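PDB 1UWW: endoglucanase from Bacillus akibai, which hydrolyses internal beta-1,4-glucosidic linkages of cellulose and related glucans, this chain being its family 28 carbohydrate-binding module, specific for non-crystalline cellulose. Local coordinates for residues 8-12 / 39-44; 53-59 / 71-75; 59-63 / 170-175. One frame throughout, in Å; residues are numbered along the deposited sequence.

Contact 1. Residues 8-12 / 39-44; sequences VVHDP and KTALTI
Three hydrogen bonds tie residues 8-12 to residues 39-44, and two of them use side chains where a sheet would use backbone. The amide N of Leu-42 donates to ND1 of His-10 at 3.0 Å, Asp-11 N gives its hydrogen to Leu-42 O, also at 3.0 Å, and Ile-44 N donates to Asp-11 OD2 at 2.9 Å. The ND1 acceptor must therefore be unprotonated. Both side chains take m rotamers, His-10 with chi1 -54° and Asp-11 with chi1 -85°. Two waters extend the pattern: one joins His-10 NE2 to Lys-39 O, each 2.8 Å from it, and the other donates to Asp-11 OD2 (2.6 Å) and Ile-44 O (2.7 Å). The segments, both mostly extended, run in roughly the same direction, 26° apart, with CA atoms 4.9 Å apart at His-10/Ala-41 and again at Asp-11/Thr-43. Apolar packing is light: Val-8 CG1 lies 3.6 Å from Ala-41 N and 4.3 Å from Ala-41 CB, while Val-9 O meets Ala-41 CB at 3.6 Å. Beyond the pair, the His-10 ring meets that of Trp-32, and Asp-11 O accepts from Arg-27. The example shows an irregular N-terminal segment docked on the surface along the approach to strand 43-47, an outermost strand of its sheet in the beta-sandwich, with side-chain acceptors partly replacing a neighbouring strand.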
loop_
_atom_site.group_PDB
_atom_site.type_symbol
_atom_site.label_atom_id
_atom_site.label_comp_id
_atom_site.label_asym_id
_atom_site.label_seq_id
_atom_site.Cartn_x
_atom_site.Cartn_y
_atom_site.Cartn_z
ATOM N N VAL A 8 15.937 9.623 -25.196
ATOM C CA VAL A 8 15.395 8.235 -25.213
ATOM C C VAL A 8 14.232 8.151 -26.201
ATOM O O VAL A 8 13.398 9.058 -26.273
ATOM C CB VAL A 8 14.995 7.793 -23.777
ATOM C CG1 VAL A 8 13.820 6.802 -23.761
ATOM C CG2 VAL A 8 16.206 7.199 -23.059
ATOM N N VAL A 9 14.202 7.049 -26.950
ATOM C CA VAL A 9 13.193 6.793 -27.979
ATOM C C VAL A 9 12.210 5.674 -27.571
ATOM O O VAL A 9 12.567 4.507 -27.401
ATOM C CB VAL A 9 13.834 6.435 -29.340
ATOM C CG1 VAL A 9 12.750 6.043 -30.372
ATOM C CG2 VAL A 9 14.706 7.601 -29.846
ATOM N N HIS A 10 10.961 6.067 -27.454
ATOM C CA HIS A 10 9.889 5.127 -27.167
ATOM C C HIS A 10 9.269 4.654 -28.454
ATOM O O HIS A 10 9.432 5.278 -29.499
ATOM C CB HIS A 10 8.844 5.829 -26.341
ATOM C CG HIS A 10 9.401 6.472 -25.119
ATOM N ND1 HIS A 10 9.883 5.746 -24.051
ATOM C CD2 HIS A 10 9.603 7.775 -24.809
ATOM C CE1 HIS A 10 10.297 6.575 -23.110
ATOM N NE2 HIS A 10 10.152 7.811 -23.552
ATOM N N ASP A 11 8.537 3.555 -28.395
ATOM C CA ASP A 11 7.616 3.212 -29.464
ATOM C C ASP A 11 6.512 4.294 -29.580
ATOM O O ASP A 11 6.314 5.110 -28.674
ATOM C CB ASP A 11 6.992 1.834 -29.218
ATOM C CG ASP A 11 7.847 0.693 -29.730
ATOM O OD1 ASP A 11 8.928 0.913 -30.340
ATOM O OD2 ASP A 11 7.533 -0.501 -29.588
ATOM N N PRO A 12 5.792 4.334 -30.703
ATOM C CA PRO A 12 4.784 5.381 -30.915
ATOM C C PRO A 12 3.745 5.436 -29.774
ATOM O O PRO A 12 3.314 4.369 -29.315
ATOM C CB PRO A 12 4.142 4.972 -32.244
ATOM C CG PRO A 12 5.185 4.193 -32.941
ATOM C CD PRO A 12 5.880 3.412 -31.859
ATOM N N LYS A 39 12.620 6.535 -16.617
ATOM C CA LYS A 39 12.140 7.109 -17.856
ATOM C C LYS A 39 12.795 6.457 -19.075
ATOM O O LYS A 39 12.865 7.069 -20.146
ATOM C CB LYS A 39 12.283 8.635 -17.812
ATOM C CG LYS A 39 11.318 9.269 -16.788
ATOM C CD LYS A 39 11.049 10.716 -17.042
ATOM C CE LYS A 39 10.249 11.349 -15.910
ATOM N NZ LYS A 39 10.428 12.834 -15.848
ATOM N N THR A 40 13.161 5.182 -18.894
ATOM C CA THR A 40 13.762 4.319 -19.924
ATOM C C THR A 40 12.785 4.050 -21.094
ATOM O O THR A 40 11.586 4.269 -20.985
ATOM C CB THR A 40 14.263 2.927 -19.287
ATOM O OG1 THR A 40 13.174 2.191 -18.694
ATOM C CG2 THR A 40 15.254 3.101 -18.141
ATOM N N ALA A 41 13.288 3.550 -22.214
ATOM C CA ALA A 41 12.461 3.271 -23.383
ATOM C C ALA A 41 11.251 2.365 -23.053
ATOM O O ALA A 41 11.405 1.269 -22.495
ATOM C CB ALA A 41 13.301 2.609 -24.462
ATOM N N LEU A 42 10.078 2.852 -23.429
ATOM C CA LEU A 42 8.821 2.110 -23.349
ATOM C C LEU A 42 8.537 1.582 -24.743
ATOM O O LEU A 42 8.314 2.364 -25.677
ATOM C CB LEU A 42 7.674 3.020 -22.935
ATOM C CG LEU A 42 7.523 3.379 -21.475
ATOM C CD1 LEU A 42 6.598 4.577 -21.288
ATOM C CD2 LEU A 42 6.991 2.189 -20.701
ATOM N N THR A 43 8.572 0.275 -24.893
ATOM C CA THR A 43 8.351 -0.372 -26.186
ATOM C C THR A 43 7.297 -1.462 -26.087
ATOM O O THR A 43 6.873 -1.856 -24.994
ATOM C CB THR A 43 9.656 -0.958 -26.751
ATOM O OG1 THR A 43 10.152 -1.951 -25.863
ATOM C CG2 THR A 43 10.744 0.124 -26.888
ATOM N N ILE A 44 6.849 -1.943 -27.226
ATOM C CA ILE A 44 5.898 -3.024 -27.257
ATOM C C ILE A 44 6.657 -4.329 -27.521
ATOM O O ILE A 44 7.365 -4.449 -28.528
ATOM C CB ILE A 44 4.823 -2.772 -28.347
ATOM C CG1 ILE A 44 4.080 -1.432 -28.141
ATOM C CG2 ILE A 44 3.834 -3.949 -28.365
ATOM C CD1 ILE A 44 3.602 -1.173 -26.736
HETATM O O HOH W 1 11.532 9.159 -21.510
HETATM O O HOH W 2 8.591 -2.814 -30.299
#

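Contact 2. Residues 53-59 / 71-75; sequences LSWEFGY and APRLD
Apolar side chains that fit one another join residues 53-59 to residues 71-75; no hydrogen bond crosses between them. They run nearly antiparallel, 167° apart, with CA separations of 10.4 Å at Leu-53/Leu-74, 8.8 Å at Phe-57/Pro-72 and 8.1 Å at Tyr-59/Ala-71. Alternation along the extended strand 50-58 turns Leu-53, Trp-55 and Phe-57 toward the other segment, which answers with Pro-72 and Leu-74. The Pro-72 ring is the main bump: its CG sits over the Phe-57 ring face in a CH-pi contact, 3.9 Å from the centroid, and 3.7 Å from Trp-55 NE1, while Pro-72 CD reaches Tyr-59 CE1 at 4.0 Å. Such spacing is that of two sheets facing each other in a beta-sandwich, here the jelly-roll fold of the binding module. Trp-55 and Phe-57, both chi1 p, make the walls of the hollow. Farther along, Leu-74 (chi1 m, chi2 t) sets CD1 in the corner formed by Trp-55 CH2 at 3.9 Å and Leu-53 CD2 at 4.0 Å, and Trp-30 and Trp-32 also border this leucine.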
loop_
_atom_site.group_PDB
_atom_site.type_symbol
_atom_site.label_atom_id
_atom_site.label_comp_id
_atom_site.label_asym_id
_atom_site.label_seq_id
_atom_site.Cartn_x
_atom_site.Cartn_y
_atom_site.Cartn_z
ATOM N N LEU A 53 3.085 -3.641 -23.217
ATOM C CA LEU A 53 3.887 -2.454 -22.916
ATOM C C LEU A 53 5.061 -2.907 -22.027
ATOM O O LEU A 53 4.850 -3.589 -21.037
ATOM C CB LEU A 53 3.033 -1.451 -22.164
ATOM C CG LEU A 53 3.682 -0.108 -21.826
ATOM C CD1 LEU A 53 3.966 0.694 -23.076
ATOM C CD2 LEU A 53 2.808 0.671 -20.859
ATOM N N SER A 54 6.288 -2.495 -22.339
ATOM C CA SER A 54 7.486 -3.031 -21.682
ATOM C C SER A 54 8.575 -1.999 -21.457
ATOM O O SER A 54 8.724 -1.061 -22.234
ATOM C CB SER A 54 7.993 -4.225 -22.510
ATOM O OG SER A 54 9.025 -4.941 -21.885
ATOM N N TRP A 55 9.299 -2.172 -20.359
ATOM C CA TRP A 55 10.518 -1.396 -20.103
ATOM C C TRP A 55 11.438 -2.274 -19.272
ATOM O O TRP A 55 11.022 -3.260 -18.693
ATOM C CB TRP A 55 10.191 -0.050 -19.433
ATOM C CG TRP A 55 9.627 -0.148 -18.051
ATOM C CD1 TRP A 55 10.317 0.013 -16.886
ATOM C CD2 TRP A 55 8.251 -0.392 -17.671
ATOM N NE1 TRP A 55 9.468 -0.143 -15.815
ATOM C CE2 TRP A 55 8.197 -0.376 -16.267
ATOM C CE3 TRP A 55 7.071 -0.640 -18.379
ATOM C CZ2 TRP A 55 7.005 -0.570 -15.555
ATOM C CZ3 TRP A 55 5.888 -0.849 -17.659
ATOM C CH2 TRP A 55 5.875 -0.812 -16.274
ATOM N N GLU A 56 12.700 -1.882 -19.166
ATOM C CA GLU A 56 13.639 -2.550 -18.287
ATOM C C GLU A 56 14.345 -1.544 -17.395
ATOM O O GLU A 56 14.529 -0.388 -17.750
ATOM C CB GLU A 56 14.596 -3.480 -19.022
ATOM C CG GLU A 56 15.464 -2.934 -20.091
ATOM C CD GLU A 56 16.418 -4.031 -20.627
ATOM O OE1 GLU A 56 16.133 -5.265 -20.513
ATOM O OE2 GLU A 56 17.455 -3.660 -21.156
ATOM N N PHE A 57 14.684 -1.997 -16.211
ATOM C CA PHE A 57 15.285 -1.137 -15.200
ATOM C C PHE A 57 15.744 -2.002 -14.044
ATOM O O PHE A 57 15.418 -3.166 -13.951
ATOM C CB PHE A 57 14.279 -0.084 -14.687
ATOM C CG PHE A 57 13.254 -0.650 -13.731
ATOM C CD1 PHE A 57 12.210 -1.470 -14.175
ATOM C CD2 PHE A 57 13.375 -0.445 -12.361
ATOM C CE1 PHE A 57 11.315 -2.007 -13.272
ATOM C CE2 PHE A 57 12.489 -1.024 -11.495
ATOM C CZ PHE A 57 11.473 -1.788 -11.956
ATOM N N GLY A 58 16.517 -1.401 -13.143
ATOM C CA GLY A 58 16.766 -1.987 -11.848
ATOM C C GLY A 58 16.738 -0.927 -10.782
ATOM O O GLY A 58 17.220 0.171 -11.018
ATOM N N TYR A 59 16.242 -1.275 -9.610
ATOM C CA TYR A 59 16.295 -0.368 -8.478
ATOM C C TYR A 59 17.725 -0.190 -7.954
ATOM O O TYR A 59 18.524 -1.118 -8.022
ATOM C CB TYR A 59 15.416 -0.877 -7.340
ATOM C CG TYR A 59 13.911 -0.945 -7.632
ATOM C CD1 TYR A 59 13.163 0.205 -7.876
ATOM C CD2 TYR A 59 13.246 -2.142 -7.635
ATOM C CE1 TYR A 59 11.775 0.123 -8.102
ATOM C CE2 TYR A 59 11.878 -2.216 -7.852
ATOM C CZ TYR A 59 11.162 -1.089 -8.077
ATOM O OH TYR A 59 9.802 -1.191 -8.310
ATOM N N ALA A 71 10.533 4.766 -8.161
ATOM C CA ALA A 71 9.469 3.931 -8.732
ATOM C C ALA A 71 9.158 4.320 -10.146
ATOM O O ALA A 71 8.841 5.488 -10.393
ATOM C CB ALA A 71 8.221 4.079 -7.914
ATOM N N PRO A 72 9.147 3.362 -11.080
ATOM C CA PRO A 72 8.449 3.612 -12.345
ATOM C C PRO A 72 7.007 4.067 -12.087
ATOM O O PRO A 72 6.318 3.475 -11.241
ATOM C CB PRO A 72 8.454 2.248 -13.040
ATOM C CG PRO A 72 9.661 1.515 -12.458
ATOM C CD PRO A 72 9.744 2.024 -11.021
ATOM N N ARG A 73 6.550 5.050 -12.832
ATOM C CA ARG A 73 5.213 5.594 -12.703
ATOM C C ARG A 73 4.656 5.771 -14.097
ATOM O O ARG A 73 5.000 6.696 -14.813
ATOM C CB ARG A 73 5.228 6.930 -11.985
ATOM C CG ARG A 73 5.594 6.978 -10.548
ATOM C CD ARG A 73 5.058 8.243 -9.893
ATOM N NE ARG A 73 5.780 8.686 -8.716
ATOM C CZ ARG A 73 5.268 9.567 -7.847
ATOM N NH1 ARG A 73 4.062 10.089 -8.061
ATOM N NH2 ARG A 73 5.961 9.925 -6.781
ATOM N N LEU A 74 3.773 4.867 -14.473
ATOM C CA LEU A 74 3.046 4.978 -15.740
ATOM C C LEU A 74 1.893 5.948 -15.585
ATOM O O LEU A 74 1.359 6.112 -14.497
ATOM C CB LEU A 74 2.470 3.639 -16.164
ATOM C CG LEU A 74 3.447 2.552 -16.540
ATOM C CD1 LEU A 74 2.684 1.275 -16.865
ATOM C CD2 LEU A 74 4.232 2.953 -17.767
ATOM N N ASP A 75 1.492 6.572 -16.671
ATOM C CA ASP A 75 0.438 7.576 -16.686
ATOM C C ASP A 75 -0.393 7.387 -17.948
ATOM O O ASP A 75 0.136 7.155 -19.029
ATOM C CB ASP A 75 1.106 8.960 -16.613
ATOM C CG ASP A 75 0.212 10.071 -16.181
ATOM O OD1 ASP A 75 -0.948 9.842 -15.779
ATOM O OD2 ASP A 75 0.648 11.258 -16.249
#

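Contact 3. Residues 59-63 / 170-175; sequences YPEVK and FADVES. With CA (calcium ion), chain F.
Residues 59-63 form an irregular loop, extended at Tyr-59 and Pro-60 and bent at Glu-61 (phi/psi -72/-37°), whereas residues 170-175 carry the end of strand 165-173 into a turn in which Glu-174 has positive phi (55/36°). CA atoms come within 7.0 Å at Tyr-59/Asp-172 and 7.6 Å at Lys-63/Glu-174. Asp-172 OD1 accepts from Ser-175 N at 2.8 Å, an Asx motif that shapes the turn, and also from Ser-175 OG at 2.7 Å. The loop follows strand 50-58 of one sheet of the beta-sandwich and here meets a strand end of the other, so the contact joins the two at one end of the sandwich. Lys-63, with chi1 and chi2 both m, brings NZ to Asp-172 OD2 in a 2.6 Å salt bridge, to Ser-175 O at 2.7 Å and to Pro-60 O within its own loop at 2.8 Å; one ammonium group thus gathers a carboxylate and two backbone carbonyls. Tyr-59 (chi1 m) lays its ring beneath Asp-172, whose CB stands 3.5 Å from the centroid over one face, a CH-pi contact, and its OH donates to Phe-170 O at 2.7 Å. Ser-175 OG approaches Tyr-59 CD2 at 3.3 Å. Away from this network, Glu-61 binds calcium through OE1 (2.8 Å) and OE2 (2.3 Å), with a water at 2.6 Å from the metal.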
loop_
_atom_site.group_PDB
_atom_site.type_symbol
_atom_site.label_atom_id
_atom_site.label_comp_id
_atom_site.label_asym_id
_atom_site.label_seq_id
_atom_site.Cartn_x
_atom_site.Cartn_y
_atom_site.Cartn_z
ATOM N N TYR A 59 16.242 -1.275 -9.610
ATOM C CA TYR A 59 16.295 -0.368 -8.478
ATOM C C TYR A 59 17.725 -0.190 -7.954
ATOM O O TYR A 59 18.524 -1.118 -8.022
ATOM C CB TYR A 59 15.416 -0.877 -7.340
ATOM C CG TYR A 59 13.911 -0.945 -7.632
ATOM C CD1 TYR A 59 13.163 0.205 -7.876
ATOM C CD2 TYR A 59 13.246 -2.142 -7.635
ATOM C CE1 TYR A 59 11.775 0.123 -8.102
ATOM C CE2 TYR A 59 11.878 -2.216 -7.852
ATOM C CZ TYR A 59 11.162 -1.089 -8.077
ATOM O OH TYR A 59 9.802 -1.191 -8.310
ATOM N N PRO A 60 18.019 0.979 -7.383
ATOM C CA PRO A 60 19.343 1.221 -6.794
ATOM C C PRO A 60 19.488 0.499 -5.479
ATOM O O PRO A 60 18.500 0.191 -4.811
ATOM C CB PRO A 60 19.354 2.740 -6.610
ATOM C CG PRO A 60 17.936 3.056 -6.333
ATOM C CD PRO A 60 17.172 2.191 -7.309
ATOM N N GLU A 61 20.733 0.197 -5.097
ATOM C CA GLU A 61 21.011 -0.386 -3.791
ATOM C C GLU A 61 20.840 0.620 -2.665
ATOM O O GLU A 61 20.348 0.271 -1.587
ATOM C CB GLU A 61 22.424 -0.956 -3.766
ATOM C CG GLU A 61 22.501 -2.196 -4.625
ATOM C CD GLU A 61 23.778 -2.977 -4.453
ATOM O OE1 GLU A 61 24.388 -2.933 -3.357
ATOM O OE2 GLU A 61 24.164 -3.641 -5.436
ATOM N N VAL A 62 21.218 1.862 -2.920
ATOM C CA VAL A 62 20.976 2.939 -1.954
ATOM C C VAL A 62 19.519 3.382 -2.106
ATOM O O VAL A 62 19.123 3.851 -3.158
ATOM C CB VAL A 62 21.950 4.116 -2.145
ATOM C CG1 VAL A 62 21.578 5.280 -1.226
ATOM C CG2 VAL A 62 23.402 3.668 -1.872
ATOM N N LYS A 63 18.741 3.201 -1.039
ATOM C CA LYS A 63 17.291 3.448 -1.043
ATOM C C LYS A 63 16.997 4.858 -0.525
ATOM O O LYS A 63 17.254 5.127 0.664
ATOM C CB LYS A 63 16.588 2.445 -0.122
ATOM C CG LYS A 63 16.953 0.994 -0.348
ATOM C CD LYS A 63 16.706 0.559 -1.799
ATOM C CE LYS A 63 16.930 -0.944 -1.985
ATOM N NZ LYS A 63 16.627 -1.372 -3.365
ATOM N N PHE A 170 5.066 1.641 -9.351
ATOM C CA PHE A 170 5.721 0.353 -9.107
ATOM C C PHE A 170 6.855 0.585 -8.120
ATOM O O PHE A 170 7.999 0.874 -8.523
ATOM C CB PHE A 170 6.246 -0.244 -10.407
ATOM C CG PHE A 170 5.176 -0.547 -11.413
ATOM C CD1 PHE A 170 4.716 0.426 -12.262
ATOM C CD2 PHE A 170 4.627 -1.820 -11.521
ATOM C CE1 PHE A 170 3.763 0.163 -13.232
ATOM C CE2 PHE A 170 3.656 -2.093 -12.478
ATOM C CZ PHE A 170 3.229 -1.100 -13.326
ATOM N N ALA A 171 6.582 0.498 -6.830
ATOM C CA ALA A 171 7.537 0.937 -5.802
ATOM C C ALA A 171 8.373 -0.200 -5.228
ATOM O O ALA A 171 7.900 -1.299 -4.995
ATOM C CB ALA A 171 6.792 1.625 -4.687
ATOM N N ASP A 172 9.638 0.104 -4.975
ATOM C CA ASP A 172 10.598 -0.799 -4.361
ATOM C C ASP A 172 10.299 -0.995 -2.885
ATOM O O ASP A 172 10.075 -0.023 -2.158
ATOM C CB ASP A 172 11.978 -0.157 -4.523
ATOM C CG ASP A 172 13.126 -1.057 -4.144
ATOM O OD1 ASP A 172 12.984 -2.274 -3.996
ATOM O OD2 ASP A 172 14.251 -0.511 -3.985
ATOM N N VAL A 173 10.353 -2.238 -2.430
ATOM C CA VAL A 173 10.317 -2.570 -1.013
ATOM C C VAL A 173 11.556 -3.413 -0.704
ATOM O O VAL A 173 11.513 -4.632 -0.659
ATOM C CB VAL A 173 9.055 -3.385 -0.645
ATOM C CG1 VAL A 173 8.959 -3.544 0.859
ATOM C CG2 VAL A 173 7.776 -2.742 -1.205
ATOM N N GLU A 174 12.675 -2.720 -0.501
ATOM C CA GLU A 174 13.937 -3.357 -0.120
ATOM C C GLU A 174 14.388 -4.478 -1.093
ATOM O O GLU A 174 14.924 -5.508 -0.676
ATOM C CB GLU A 174 13.860 -3.900 1.325
ATOM C CG GLU A 174 13.719 -2.824 2.400
ATOM C CD GLU A 174 13.543 -3.381 3.827
ATOM O OE1 GLU A 174 13.598 -4.625 4.049
ATOM O OE2 GLU A 174 13.335 -2.565 4.749
ATOM N N SER A 175 14.140 -4.291 -2.386
ATOM C CA SER A 175 14.406 -5.360 -3.363
ATOM C C SER A 175 15.691 -5.091 -4.123
ATOM O O SER A 175 16.237 -3.999 -4.071
ATOM C CB SER A 175 13.280 -5.493 -4.382
ATOM O OG SER A 175 13.436 -4.556 -5.425
HETATM CA CA CA F . 26.026 -4.788 -4.633
HETATM O O HOH W 3 24.137 -5.950 -6.007
#

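Place in the fold sets the chemistry of the three contacts. Contact 2 lies in the interior between the two sheets and is apolar; contact 1, on the surface, relies on hydrogen bonds and water; contact 3, largely buried though farther from the chain's centre, combines an aromatic ring with a salt bridge between a buried aspartate and a partly exposed lysine. Contacts 1 and 2 join through neighbouring strands 43-47 and 50-58, where Thr-43 O probably accepts from Ser-54 N at 2.8 Å. Contacts 2 and 3 share Tyr-59 and meet again in the other sheet, where Phe-170 N probably donates to Pro-72 O at 2.9 Å. Contacts 1 and 3 do not touch, their nearest atoms being about 8 Å apart.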